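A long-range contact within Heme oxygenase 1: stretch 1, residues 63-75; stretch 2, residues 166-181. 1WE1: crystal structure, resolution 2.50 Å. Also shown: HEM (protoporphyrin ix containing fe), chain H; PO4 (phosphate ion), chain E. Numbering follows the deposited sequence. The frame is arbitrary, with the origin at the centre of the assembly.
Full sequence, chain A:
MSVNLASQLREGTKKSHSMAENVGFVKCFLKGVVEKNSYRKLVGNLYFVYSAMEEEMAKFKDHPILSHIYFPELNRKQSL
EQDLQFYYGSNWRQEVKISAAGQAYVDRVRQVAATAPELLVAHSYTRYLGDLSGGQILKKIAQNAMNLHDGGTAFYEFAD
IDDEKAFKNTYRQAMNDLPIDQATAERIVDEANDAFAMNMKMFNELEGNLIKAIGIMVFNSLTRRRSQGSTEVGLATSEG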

ATOM      1  N   HIS A  63      -4.426  -9.328  20.607  1.00 67.85           N
ATOM      2  CA  HIS A  63      -4.211 -10.715  20.205  1.00 65.97           C
ATOM      3  C   HIS A  63      -2.765 -11.116  20.525  1.00 65.08           C
ATOM      4  O   HIS A  63      -1.852 -10.295  20.455  1.00 63.51           O
ATOM      5  CB  HIS A  63      -4.523 -10.846  18.706  1.00 65.38           C
ATOM      6  CG  HIS A  63      -4.173 -12.174  18.105  1.00 64.27           C
ATOM      7  ND1 HIS A  63      -2.916 -12.462  17.612  1.00 63.73           N
ATOM      8  CD2 HIS A  63      -4.928 -13.274  17.870  1.00 63.95           C
ATOM      9  CE1 HIS A  63      -2.914 -13.679  17.099  1.00 63.39           C
ATOM     10  NE2 HIS A  63      -4.123 -14.194  17.242  1.00 62.92           N
ATOM     11  N   PRO A  64      -2.546 -12.382  20.911  1.00 65.12           N
ATOM     12  CA  PRO A  64      -1.214 -12.897  21.252  1.00 65.09           C
ATOM     13  C   PRO A  64      -0.088 -12.526  20.281  1.00 63.99           C
ATOM     14  O   PRO A  64       1.052 -12.301  20.702  1.00 63.89           O
ATOM     15  CB  PRO A  64      -1.449 -14.401  21.333  1.00 65.38           C
ATOM     16  CG  PRO A  64      -2.813 -14.462  21.940  1.00 65.76           C
ATOM     17  CD  PRO A  64      -3.573 -13.416  21.134  1.00 65.81           C
ATOM     18  N   ILE A  65      -0.407 -12.461  18.991  1.00 62.55           N
ATOM     19  CA  ILE A  65       0.590 -12.124  17.979  1.00 61.14           C
ATOM     20  C   ILE A  65       0.463 -10.710  17.433  1.00 60.25           C
ATOM     21  O   ILE A  65       1.361  -9.897  17.623  1.00 60.65           O
ATOM     22  CB  ILE A  65       0.543 -13.113  16.798  1.00 60.87           C
ATOM     23  CG1 ILE A  65       1.000 -14.496  17.269  1.00 60.73           C
ATOM     24  CG2 ILE A  65       1.428 -12.619  15.656  1.00 60.05           C
ATOM     25  CD1 ILE A  65       0.953 -15.560  16.182  1.00 60.66           C
ATOM     26  N   LEU A  66      -0.651 -10.418  16.765  1.00 60.02           N
ATOM     27  CA  LEU A  66      -0.886  -9.097  16.167  1.00 59.57           C
ATOM     28  C   LEU A  66      -0.663  -7.875  17.072  1.00 59.02           C
ATOM     29  O   LEU A  66      -0.262  -6.809  16.594  1.00 56.83           O
ATOM     30  CB  LEU A  66      -2.300  -9.039  15.563  1.00 58.60           C
ATOM     31  CG  LEU A  66      -2.528  -9.606  14.148  1.00 59.01           C
ATOM     32  CD1 LEU A  66      -1.231 -10.123  13.542  1.00 57.65           C
ATOM     33  CD2 LEU A  66      -3.560 -10.711  14.205  1.00 58.16           C
ATOM     34  N   SER A  67      -0.915  -8.032  18.367  1.00 58.92           N
ATOM     35  CA  SER A  67      -0.741  -6.940  19.326  1.00 60.73           C
ATOM     36  C   SER A  67       0.666  -6.357  19.283  1.00 60.50           C
ATOM     37  O   SER A  67       0.889  -5.221  19.701  1.00 58.82           O
ATOM     38  CB  SER A  67      -1.024  -7.433  20.750  1.00 62.78           C
ATOM     39  OG  SER A  67      -0.018  -8.337  21.190  1.00 62.57           O
ATOM     40  N   HIS A  68       1.608  -7.154  18.790  1.00 62.20           N
ATOM     41  CA  HIS A  68       3.007  -6.752  18.687  1.00 64.25           C
ATOM     42  C   HIS A  68       3.253  -5.791  17.527  1.00 64.44           C
ATOM     43  O   HIS A  68       4.147  -4.947  17.593  1.00 65.43           O
ATOM     44  CB  HIS A  68       3.902  -7.989  18.517  1.00 66.94           C
ATOM     45  CG  HIS A  68       4.007  -8.844  19.745  1.00 70.02           C
ATOM     46  ND1 HIS A  68       2.904  -9.306  20.434  1.00 72.21           N
ATOM     47  CD2 HIS A  68       5.088  -9.343  20.392  1.00 70.16           C
ATOM     48  CE1 HIS A  68       3.302 -10.052  21.450  1.00 71.76           C
ATOM     49  NE2 HIS A  68       4.622 -10.090  21.446  1.00 71.11           N
ATOM     50  N   ILE A  69       2.468  -5.922  16.462  1.00 63.48           N
ATOM     51  CA  ILE A  69       2.634  -5.050  15.307  1.00 62.30           C
ATOM     52  C   ILE A  69       1.443  -4.103  15.162  1.00 62.04           C
ATOM     53  O   ILE A  69       1.137  -3.617  14.070  1.00 61.64           O
ATOM     54  CB  ILE A  69       2.808  -5.871  14.016  1.00 60.59           C
ATOM     55  CG1 ILE A  69       1.552  -6.692  13.734  1.00 60.79           C
ATOM     56  CG2 ILE A  69       3.994  -6.798  14.164  1.00 60.42           C
ATOM     57  CD1 ILE A  69       1.579  -7.410  12.390  1.00 61.59           C
ATOM     58  N   TYR A  70       0.778  -3.843  16.279  1.00 60.76           N
ATOM     59  CA  TYR A  70      -0.370  -2.958  16.283  1.00 61.61           C
ATOM     60  C   TYR A  70       0.061  -1.532  16.609  1.00 60.38           C
ATOM     61  O   TYR A  70       0.171  -1.156  17.778  1.00 60.08           O
ATOM     62  CB  TYR A  70      -1.404  -3.435  17.303  1.00 64.60           C
ATOM     63  CG  TYR A  70      -2.625  -2.549  17.370  1.00 68.15           C
ATOM     64  CD1 TYR A  70      -3.552  -2.524  16.323  1.00 70.21           C
ATOM     65  CD2 TYR A  70      -2.839  -1.707  18.462  1.00 68.54           C
ATOM     66  CE1 TYR A  70      -4.665  -1.677  16.363  1.00 70.95           C
ATOM     67  CE2 TYR A  70      -3.943  -0.857  18.512  1.00 70.32           C
ATOM     68  CZ  TYR A  70      -4.850  -0.846  17.460  1.00 70.52           C
ATOM     69  OH  TYR A  70      -5.928   0.004  17.501  1.00 72.40           O
ATOM     70  N   PHE A  71       0.302  -0.748  15.563  1.00 58.48           N
ATOM     71  CA  PHE A  71       0.724   0.641  15.687  1.00 55.72           C
ATOM     72  C   PHE A  71      -0.269   1.552  14.970  1.00 54.69           C
ATOM     73  O   PHE A  71      -0.044   1.948  13.827  1.00 52.78           O
ATOM     74  CB  PHE A  71       2.104   0.829  15.056  1.00 55.08           C
ATOM     75  CG  PHE A  71       3.178  -0.010  15.677  1.00 55.00           C
ATOM     76  CD1 PHE A  71       3.734   0.341  16.904  1.00 55.14           C
ATOM     77  CD2 PHE A  71       3.654  -1.145  15.024  1.00 54.77           C
ATOM     78  CE1 PHE A  71       4.752  -0.427  17.472  1.00 54.37           C
ATOM     79  CE2 PHE A  71       4.671  -1.918  15.581  1.00 53.92           C
ATOM     80  CZ  PHE A  71       5.221  -1.560  16.805  1.00 54.39           C
ATOM     81  N   PRO A  72      -1.379   1.902  15.640  1.00 54.86           N
ATOM     82  CA  PRO A  72      -2.406   2.774  15.054  1.00 53.79           C
ATOM     83  C   PRO A  72      -1.841   4.076  14.486  1.00 53.17           C
ATOM     84  O   PRO A  72      -2.560   4.862  13.867  1.00 52.21           O
ATOM     85  CB  PRO A  72      -3.370   3.004  16.221  1.00 53.98           C
ATOM     86  CG  PRO A  72      -2.491   2.851  17.438  1.00 53.90           C
ATOM     87  CD  PRO A  72      -1.650   1.657  17.069  1.00 54.48           C
ATOM     88  N   GLU A  73      -0.549   4.294  14.701  1.00 52.54           N
ATOM     89  CA  GLU A  73       0.117   5.483  14.198  1.00 53.71           C
ATOM     90  C   GLU A  73       0.376   5.314  12.708  1.00 52.16           C
ATOM     91  O   GLU A  73       0.701   6.274  12.012  1.00 53.40           O
ATOM     92  CB  GLU A  73       1.450   5.695  14.922  1.00 56.62           C
ATOM     93  CG  GLU A  73       1.326   5.667  16.434  1.00 62.61           C
ATOM     94  CD  GLU A  73       1.568   4.287  17.021  1.00 64.73           C
ATOM     95  OE1 GLU A  73       2.748   3.885  17.101  1.00 68.18           O
ATOM     96  OE2 GLU A  73       0.587   3.606  17.399  1.00 65.17           O
ATOM     97  N   LEU A  74       0.243   4.081  12.225  1.00 49.40           N
ATOM     98  CA  LEU A  74       0.459   3.786  10.820  1.00 46.69           C
ATOM     99  C   LEU A  74      -0.808   3.992   9.994  1.00 45.57           C
ATOM    100  O   LEU A  74      -0.723   4.318   8.810  1.00 43.25           O
ATOM    101  CB  LEU A  74       0.953   2.345  10.641  1.00 44.99           C
ATOM    102  CG  LEU A  74       2.346   2.039  11.199  1.00 47.35           C
ATOM    103  CD1 LEU A  74       2.658   0.541  11.040  1.00 45.51           C
ATOM    104  CD2 LEU A  74       3.384   2.895  10.488  1.00 44.07           C
ATOM    105  N   ASN A  75      -1.973   3.816  10.618  1.00 44.25           N
ATOM    106  CA  ASN A  75      -3.258   3.956   9.918  1.00 45.91           C
ATOM    107  C   ASN A  75      -3.304   4.987   8.770  1.00 45.33           C
ATOM    108  O   ASN A  75      -3.095   6.186   8.962  1.00 46.34           O
ATOM    109  CB  ASN A  75      -4.386   4.222  10.931  1.00 44.97           C
ATOM    110  CG  ASN A  75      -4.694   2.994  11.799  1.00 45.01           C
ATOM    111  OD1 ASN A  75      -5.615   3.004  12.616  1.00 46.12           O
ATOM    112  ND2 ASN A  75      -3.916   1.938  11.624  1.00 45.16           N
ATOM    113  N   ALA A 166      13.423   5.786  13.235  1.00 67.95           N
ATOM    114  CA  ALA A 166      13.391   5.179  14.557  1.00 65.37           C
ATOM    115  C   ALA A 166      12.147   4.313  14.685  1.00 63.59           C
ATOM    116  O   ALA A 166      12.132   3.355  15.460  1.00 63.82           O
ATOM    117  CB  ALA A 166      13.396   6.257  15.640  1.00 64.65           C
ATOM    118  N   PHE A 167      11.097   4.652  13.940  1.00 61.41           N
ATOM    119  CA  PHE A 167       9.885   3.853  13.999  1.00 59.02           C
ATOM    120  C   PHE A 167      10.099   2.605  13.169  1.00 58.56           C
ATOM    121  O   PHE A 167       9.643   1.522  13.528  1.00 58.76           O
ATOM    122  CB  PHE A 167       8.671   4.593  13.445  1.00 57.24           C
ATOM    123  CG  PHE A 167       7.396   3.787  13.538  1.00 57.30           C
ATOM    124  CD1 PHE A 167       6.577   3.876  14.660  1.00 56.55           C
ATOM    125  CD2 PHE A 167       7.065   2.864  12.549  1.00 56.34           C
ATOM    126  CE1 PHE A 167       5.452   3.053  14.799  1.00 55.14           C
ATOM    127  CE2 PHE A 167       5.946   2.041  12.682  1.00 56.15           C
ATOM    128  CZ  PHE A 167       5.141   2.137  13.812  1.00 54.39           C
ATOM    129  N   LYS A 168      10.797   2.761  12.052  1.00 58.57           N
ATOM    130  CA  LYS A 168      11.059   1.636  11.171  1.00 59.68           C
ATOM    131  C   LYS A 168      11.830   0.542  11.918  1.00 59.92           C
ATOM    132  O   LYS A 168      11.744  -0.632  11.576  1.00 59.59           O
ATOM    133  CB  LYS A 168      11.824   2.112   9.928  1.00 59.05           C
ATOM    134  CG  LYS A 168      11.780   1.146   8.749  1.00 59.56           C
ATOM    135  CD  LYS A 168      12.509   1.703   7.516  1.00 59.70           C
ATOM    136  CE  LYS A 168      12.717   0.613   6.458  1.00 60.63           C
ATOM    137  NZ  LYS A 168      13.512   1.054   5.266  1.00 60.09           N
ATOM    138  N   ASN A 169      12.578   0.923  12.950  1.00 62.04           N
ATOM    139  CA  ASN A 169      13.325  -0.064  13.730  1.00 63.62           C
ATOM    140  C   ASN A 169      12.415  -0.722  14.756  1.00 63.11           C
ATOM    141  O   ASN A 169      12.373  -1.948  14.863  1.00 62.94           O
ATOM    142  CB  ASN A 169      14.518   0.578  14.434  1.00 65.21           C
ATOM    143  CG  ASN A 169      15.663   0.870  13.482  1.00 68.26           C
ATOM    144  OD1 ASN A 169      16.037   0.020  12.665  1.00 70.20           O
ATOM    145  ND2 ASN A 169      16.236   2.068  13.587  1.00 67.43           N
ATOM    146  N   THR A 170      11.690   0.091  15.513  1.00 61.55           N
ATOM    147  CA  THR A 170      10.769  -0.447  16.493  1.00 61.83           C
ATOM    148  C   THR A 170       9.907  -1.490  15.781  1.00 62.16           C
ATOM    149  O   THR A 170       9.654  -2.575  16.315  1.00 62.58           O
ATOM    150  CB  THR A 170       9.846   0.651  17.059  1.00 62.50           C
ATOM    151  OG1 THR A 170      10.634   1.637  17.742  1.00 64.26           O
ATOM    152  CG2 THR A 170       8.816   0.046  18.020  1.00 61.28           C
ATOM    153  N   TYR A 171       9.479  -1.160  14.561  1.00 60.96           N
ATOM    154  CA  TYR A 171       8.632  -2.053  13.782  1.00 59.92           C
ATOM    155  C   TYR A 171       9.325  -3.361  13.363  1.00 60.29           C
ATOM    156  O   TYR A 171       8.750  -4.437  13.528  1.00 59.68           O
ATOM    157  CB  TYR A 171       8.072  -1.311  12.556  1.00 57.49           C
ATOM    158  CG  TYR A 171       7.015  -2.101  11.809  1.00 54.79           C
ATOM    159  CD1 TYR A 171       7.377  -3.104  10.905  1.00 54.08           C
ATOM    160  CD2 TYR A 171       5.654  -1.896  12.056  1.00 52.20           C
ATOM    161  CE1 TYR A 171       6.415  -3.885  10.269  1.00 53.42           C
ATOM    162  CE2 TYR A 171       4.684  -2.670  11.429  1.00 51.42           C
ATOM    163  CZ  TYR A 171       5.071  -3.666  10.532  1.00 53.67           C
ATOM    164  OH  TYR A 171       4.125  -4.430   9.878  1.00 53.58           O
ATOM    165  N   ARG A 172      10.539  -3.282  12.818  1.00 60.69           N
ATOM    166  CA  ARG A 172      11.270  -4.490  12.420  1.00 61.78           C
ATOM    167  C   ARG A 172      11.508  -5.316  13.680  1.00 63.36           C
ATOM    168  O   ARG A 172      11.353  -6.537  13.691  1.00 62.09           O
ATOM    169  CB  ARG A 172      12.628  -4.136  11.821  1.00 62.04           C
ATOM    170  CG  ARG A 172      12.601  -3.429  10.490  1.00 63.65           C
ATOM    171  CD  ARG A 172      13.968  -2.824  10.242  1.00 66.82           C
ATOM    172  NE  ARG A 172      14.126  -2.262   8.907  1.00 68.82           N
ATOM    173  CZ  ARG A 172      14.038  -2.966   7.782  1.00 71.32           C
ATOM    174  NH1 ARG A 172      14.205  -2.355   6.614  1.00 71.95           N
ATOM    175  NH2 ARG A 172      13.772  -4.272   7.823  1.00 69.66           N
ATOM    176  N   GLN A 173      11.905  -4.617  14.739  1.00 65.14           N
ATOM    177  CA  GLN A 173      12.162  -5.221  16.037  1.00 66.04           C
ATOM    178  C   GLN A 173      10.902  -5.962  16.467  1.00 65.28           C
ATOM    179  O   GLN A 173      10.948  -7.149  16.801  1.00 65.12           O
ATOM    180  CB  GLN A 173      12.503  -4.124  17.060  1.00 68.43           C
ATOM    181  CG  GLN A 173      12.744  -4.612  18.489  1.00 69.80           C
ATOM    182  CD  GLN A 173      13.913  -5.577  18.589  1.00 71.84           C
ATOM    183  OE1 GLN A 173      15.024  -5.274  18.145  1.00 72.95           O
ATOM    184  NE2 GLN A 173      13.669  -6.747  19.173  1.00 72.14           N
ATOM    185  N   ALA A 174       9.780  -5.249  16.447  1.00 64.00           N
ATOM    186  CA  ALA A 174       8.498  -5.823  16.827  1.00 64.47           C
ATOM    187  C   ALA A 174       8.302  -7.175  16.153  1.00 65.03           C
ATOM    188  O   ALA A 174       7.907  -8.145  16.797  1.00 66.54           O
ATOM    189  CB  ALA A 174       7.373  -4.880  16.446  1.00 64.35           C
ATOM    190  N   MET A 175       8.589  -7.239  14.858  1.00 65.28           N
ATOM    191  CA  MET A 175       8.450  -8.481  14.113  1.00 66.09           C
ATOM    192  C   MET A 175       9.403  -9.566  14.615  1.00 65.74           C
ATOM    193  O   MET A 175       9.025 -10.734  14.711  1.00 64.30           O
ATOM    194  CB  MET A 175       8.705  -8.240  12.623  1.00 67.04           C
ATOM    195  CG  MET A 175       7.634  -7.432  11.913  1.00 69.06           C
ATOM    196  SD  MET A 175       7.738  -7.601  10.110  1.00 72.17           S
ATOM    197  CE  MET A 175       9.194  -6.603   9.740  1.00 68.59           C
ATOM    198  N   ASN A 176      10.637  -9.169  14.929  1.00 66.43           N
ATOM    199  CA  ASN A 176      11.659 -10.093  15.412  1.00 68.05           C
ATOM    200  C   ASN A 176      11.411 -10.639  16.817  1.00 68.52           C
ATOM    201  O   ASN A 176      12.123 -11.534  17.273  1.00 67.39           O
ATOM    202  CB  ASN A 176      13.031  -9.423  15.361  1.00 67.60           C
ATOM    203  CG  ASN A 176      13.477  -9.132  13.943  1.00 69.68           C
ATOM    204  OD1 ASN A 176      13.572 -10.034  13.108  1.00 67.85           O
ATOM    205  ND2 ASN A 176      13.751  -7.863  13.661  1.00 71.97           N
ATOM    206  N   ASP A 177      10.407 -10.096  17.501  1.00 69.11           N
ATOM    207  CA  ASP A 177      10.069 -10.557  18.842  1.00 70.59           C
ATOM    208  C   ASP A 177       8.694 -11.212  18.829  1.00 70.32           C
ATOM    209  O   ASP A 177       8.014 -11.271  19.855  1.00 70.15           O
ATOM    210  CB  ASP A 177      10.065  -9.396  19.848  1.00 72.20           C
ATOM    211  CG  ASP A 177      11.396  -8.658  19.907  1.00 75.04           C
ATOM    212  OD1 ASP A 177      12.455  -9.313  19.771  1.00 75.83           O
ATOM    213  OD2 ASP A 177      11.382  -7.420  20.104  1.00 76.49           O
ATOM    214  N   LEU A 178       8.289 -11.707  17.665  1.00 70.68           N
ATOM    215  CA  LEU A 178       6.987 -12.355  17.514  1.00 70.80           C
ATOM    216  C   LEU A 178       7.001 -13.817  17.942  1.00 69.56           C
ATOM    217  O   LEU A 178       7.871 -14.588  17.533  1.00 68.98           O
ATOM    218  CB  LEU A 178       6.515 -12.255  16.059  1.00 71.87           C
ATOM    219  CG  LEU A 178       5.443 -11.212  15.728  1.00 72.46           C
ATOM    220  CD1 LEU A 178       5.747  -9.894  16.413  1.00 71.81           C
ATOM    221  CD2 LEU A 178       5.369 -11.040  14.219  1.00 71.99           C
ATOM    222  N   PRO A 179       6.028 -14.214  18.778  1.00 68.68           N
ATOM    223  CA  PRO A 179       5.886 -15.583  19.288  1.00 68.17           C
ATOM    224  C   PRO A 179       5.398 -16.579  18.233  1.00 67.83           C
ATOM    225  O   PRO A 179       4.294 -17.115  18.337  1.00 67.28           O
ATOM    226  CB  PRO A 179       4.888 -15.415  20.432  1.00 67.86           C
ATOM    227  CG  PRO A 179       4.021 -14.290  19.955  1.00 68.13           C
ATOM    228  CD  PRO A 179       5.030 -13.318  19.393  1.00 68.87           C
ATOM    229  N   ILE A 180       6.222 -16.832  17.222  1.00 68.03           N
ATOM    230  CA  ILE A 180       5.840 -17.762  16.164  1.00 70.36           C
ATOM    231  C   ILE A 180       6.954 -18.750  15.835  1.00 71.73           C
ATOM    232  O   ILE A 180       8.129 -18.475  16.089  1.00 71.54           O
ATOM    233  CB  ILE A 180       5.462 -17.011  14.857  1.00 70.10           C
ATOM    234  CG1 ILE A 180       6.692 -16.295  14.286  1.00 69.12           C
ATOM    235  CG2 ILE A 180       4.345 -16.012  15.137  1.00 70.80           C
ATOM    236  CD1 ILE A 180       6.475 -15.686  12.921  1.00 66.54           C
ATOM    237  N   ASP A 181       6.581 -19.898  15.269  1.00 73.25           N
ATOM    238  CA  ASP A 181       7.560 -20.911  14.891  1.00 74.90           C
ATOM    239  C   ASP A 181       7.943 -20.769  13.417  1.00 74.46           C
ATOM    240  O   ASP A 181       7.103 -20.463  12.573  1.00 73.75           O
ATOM    241  CB  ASP A 181       7.023 -22.330  15.165  1.00 78.02           C
ATOM    242  CG  ASP A 181       5.806 -22.684  14.317  1.00 80.96           C
ATOM    243  OD1 ASP A 181       5.859 -22.502  13.083  1.00 83.94           O
ATOM    244  OD2 ASP A 181       4.797 -23.165  14.883  1.00 82.18           O
TER
HETATM  245  CHA HEM H 300      11.124  -1.051   0.511  1.00 50.55           C
HETATM  246  CHB HEM H 300       6.612  -2.550  -0.379  1.00 46.77           C
HETATM  247  CHC HEM H 300       7.021  -0.613  -4.810  1.00 48.70           C
HETATM  248  CHD HEM H 300      10.696   2.034  -3.227  1.00 51.06           C
HETATM  249  C1A HEM H 300       9.914  -1.767   0.642  1.00 48.65           C
HETATM  250  C2A HEM H 300       9.560  -2.680   1.716  1.00 48.54           C
HETATM  251  C3A HEM H 300       8.303  -3.142   1.439  1.00 48.00           C
HETATM  252  C4A HEM H 300       7.869  -2.444   0.219  1.00 47.97           C
HETATM  253  CMA HEM H 300       7.478  -4.136   2.199  1.00 44.47           C
HETATM  254  CAA HEM H 300      10.410  -2.996   2.937  1.00 46.32           C
HETATM  255  CBA HEM H 300      11.592  -3.965   2.695  1.00 46.58           C
HETATM  256  CGA HEM H 300      12.358  -4.260   3.851  1.00 47.74           C
HETATM  257  O1A HEM H 300      12.116  -5.402   4.411  1.00 46.01           O
HETATM  258  O2A HEM H 300      13.210  -3.486   4.329  1.00 47.50           O
HETATM  259  C1B HEM H 300       6.326  -2.183  -1.704  1.00 46.77           C
HETATM  260  C2B HEM H 300       5.132  -2.590  -2.442  1.00 46.22           C
HETATM  261  C3B HEM H 300       5.216  -1.998  -3.668  1.00 47.44           C
HETATM  262  C4B HEM H 300       6.500  -1.300  -3.697  1.00 46.89           C
HETATM  263  CMB HEM H 300       4.043  -3.471  -1.883  1.00 44.17           C
HETATM  264  CAB HEM H 300       4.199  -1.975  -4.793  1.00 45.90           C
HETATM  265  CBB HEM H 300       3.909  -3.365  -5.420  1.00 47.21           C
HETATM  266  C1C HEM H 300       8.002   0.345  -4.755  1.00 49.09           C
HETATM  267  C2C HEM H 300       8.292   1.327  -5.790  1.00 51.87           C
HETATM  268  C3C HEM H 300       9.461   1.891  -5.427  1.00 52.66           C
HETATM  269  C4C HEM H 300       9.720   1.501  -4.060  1.00 50.91           C
HETATM  270  CMC HEM H 300       7.412   1.602  -6.995  1.00 48.94           C
HETATM  271  CAC HEM H 300      10.374   2.764  -6.290  1.00 52.37           C
HETATM  272  CBC HEM H 300      10.008   4.268  -6.142  1.00 54.90           C
HETATM  273  C1D HEM H 300      11.154   1.440  -2.026  1.00 53.11           C
HETATM  274  C2D HEM H 300      12.332   1.887  -1.286  1.00 52.48           C
HETATM  275  C3D HEM H 300      12.426   1.055  -0.217  1.00 53.72           C
HETATM  276  C4D HEM H 300      11.334   0.058  -0.339  1.00 50.68           C
HETATM  277  CMD HEM H 300      13.189   3.031  -1.725  1.00 50.54           C
HETATM  278  CAD HEM H 300      13.413   1.050   0.926  1.00 56.87           C
HETATM  279  CBD HEM H 300      14.622   0.041   0.679  1.00 62.38           C
HETATM  280  CGD HEM H 300      15.397  -0.187   1.841  1.00 67.00           C
HETATM  281  O1D HEM H 300      14.823  -0.362   2.981  1.00 70.02           O
HETATM  282  O2D HEM H 300      16.659  -0.226   1.772  1.00 67.47           O
HETATM  283  NA  HEM H 300       8.888  -1.652  -0.265  1.00 49.14           N
HETATM  284  NB  HEM H 300       7.146  -1.390  -2.475  1.00 46.81           N
HETATM  285  NC  HEM H 300       8.875   0.497  -3.663  1.00 50.37           N
HETATM  286  ND  HEM H 300      10.549   0.352  -1.399  1.00 50.15           N
HETATM  287 FE   HEM H 300       8.882  -0.558  -1.946  1.00 47.18          FE
HETATM  288  P   PO4 E 241      17.330   1.616   7.362  1.00 97.42           P
HETATM  289  O1  PO4 E 241      18.449   0.764   7.849  1.00 97.83           O
HETATM  290  O2  PO4 E 241      16.716   2.332   8.510  1.00 97.55           O
HETATM  291  O3  PO4 E 241      16.304   0.760   6.706  1.00 96.75           O
HETATM  292  O4  PO4 E 241      17.853   2.604   6.382  1.00 97.06           O
HETATM  293  O   HOH W   1       7.960   0.690  -1.033  1.00 47.27           O

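No two touching residues are closer than 93 positions in sequence, yet together the two stretches bury 670 Å² of surface. No hydrogen bond crosses between them, so the contact rests on shape and apolar packing. Stretch 2 is helical at least through Met175, and from Asp177 on it is loop; stretch 1 is irregular, with a 3-10 segment at 66-68 and a type I turn from Phe71 to Leu74, closed by Leu74 N to Phe71 O at 2.7 Å. The CA atoms of His68 and Ala174 are 5.9 Å apart, and those of Ile65 and Leu178 6.4 Å. The chains therefore run in opposite senses: earlier residues of stretch 1 meet the loop, later ones the helix.

Phe167 and Phe71 have the largest covered areas, 75 and 73 Å², and they meet each other. Their ring centroids are 5.0 Å apart with planes at 77°, and Phe167 CZ comes within 3.5 Å of Phe71 CG. This is an edge-to-face pair: the edge of Phe167, where the ring hydrogens carry slight positive charge, points at the electron-rich face of Phe71. The Phe71 ring also meets Tyr171 rim to rim, with planes at 46° and CD2 of Phe71 3.7 Å from CD2 of Tyr171. At its edge, Phe71 CZ lies 4.0 Å from Ala174 CB, and the backbone is close here too, with His68 O 3.4 Å from Ala174 CB.

Phe167 leaves its CA sideways to stretch 1, but with chi1 near 180° its ring reaches across. Leu74 CD2 packs 3.5 Å from Phe167 CE2; Leu74 CD1 is 3.8 Å from Tyr171 CE2 and also about 4.0 Å from Phe167 CE2, so this leucine bridges two aromatic residues one helical turn apart. Glu73 OE1 approaches the edge of the Phe167 ring, 3.6 Å from Phe167 CE1, an orientation that faces the carboxylate oxygen toward ring hydrogens rather than the pi cloud.

Ile65, with 67 Å² covered, anchors the loop end. With chi1 m and chi2 t, Ile65 CD1 reaches to 3.6 Å from Ile180 CG2, and Ile65 CG1 sits 4.0 Å from Pro179 CG. Beside it, Pro179 CD lies over one face of the His68 ring, 4.1 Å from the centroid and 23° off the normal, a CH-pi contact favoured by the polarised hydrogens next to the proline nitrogen. His68 ND1 donates to Ser67 OG at 3.2 Å, a bond within stretch 1 that helps hold the imidazole with one face to the proline.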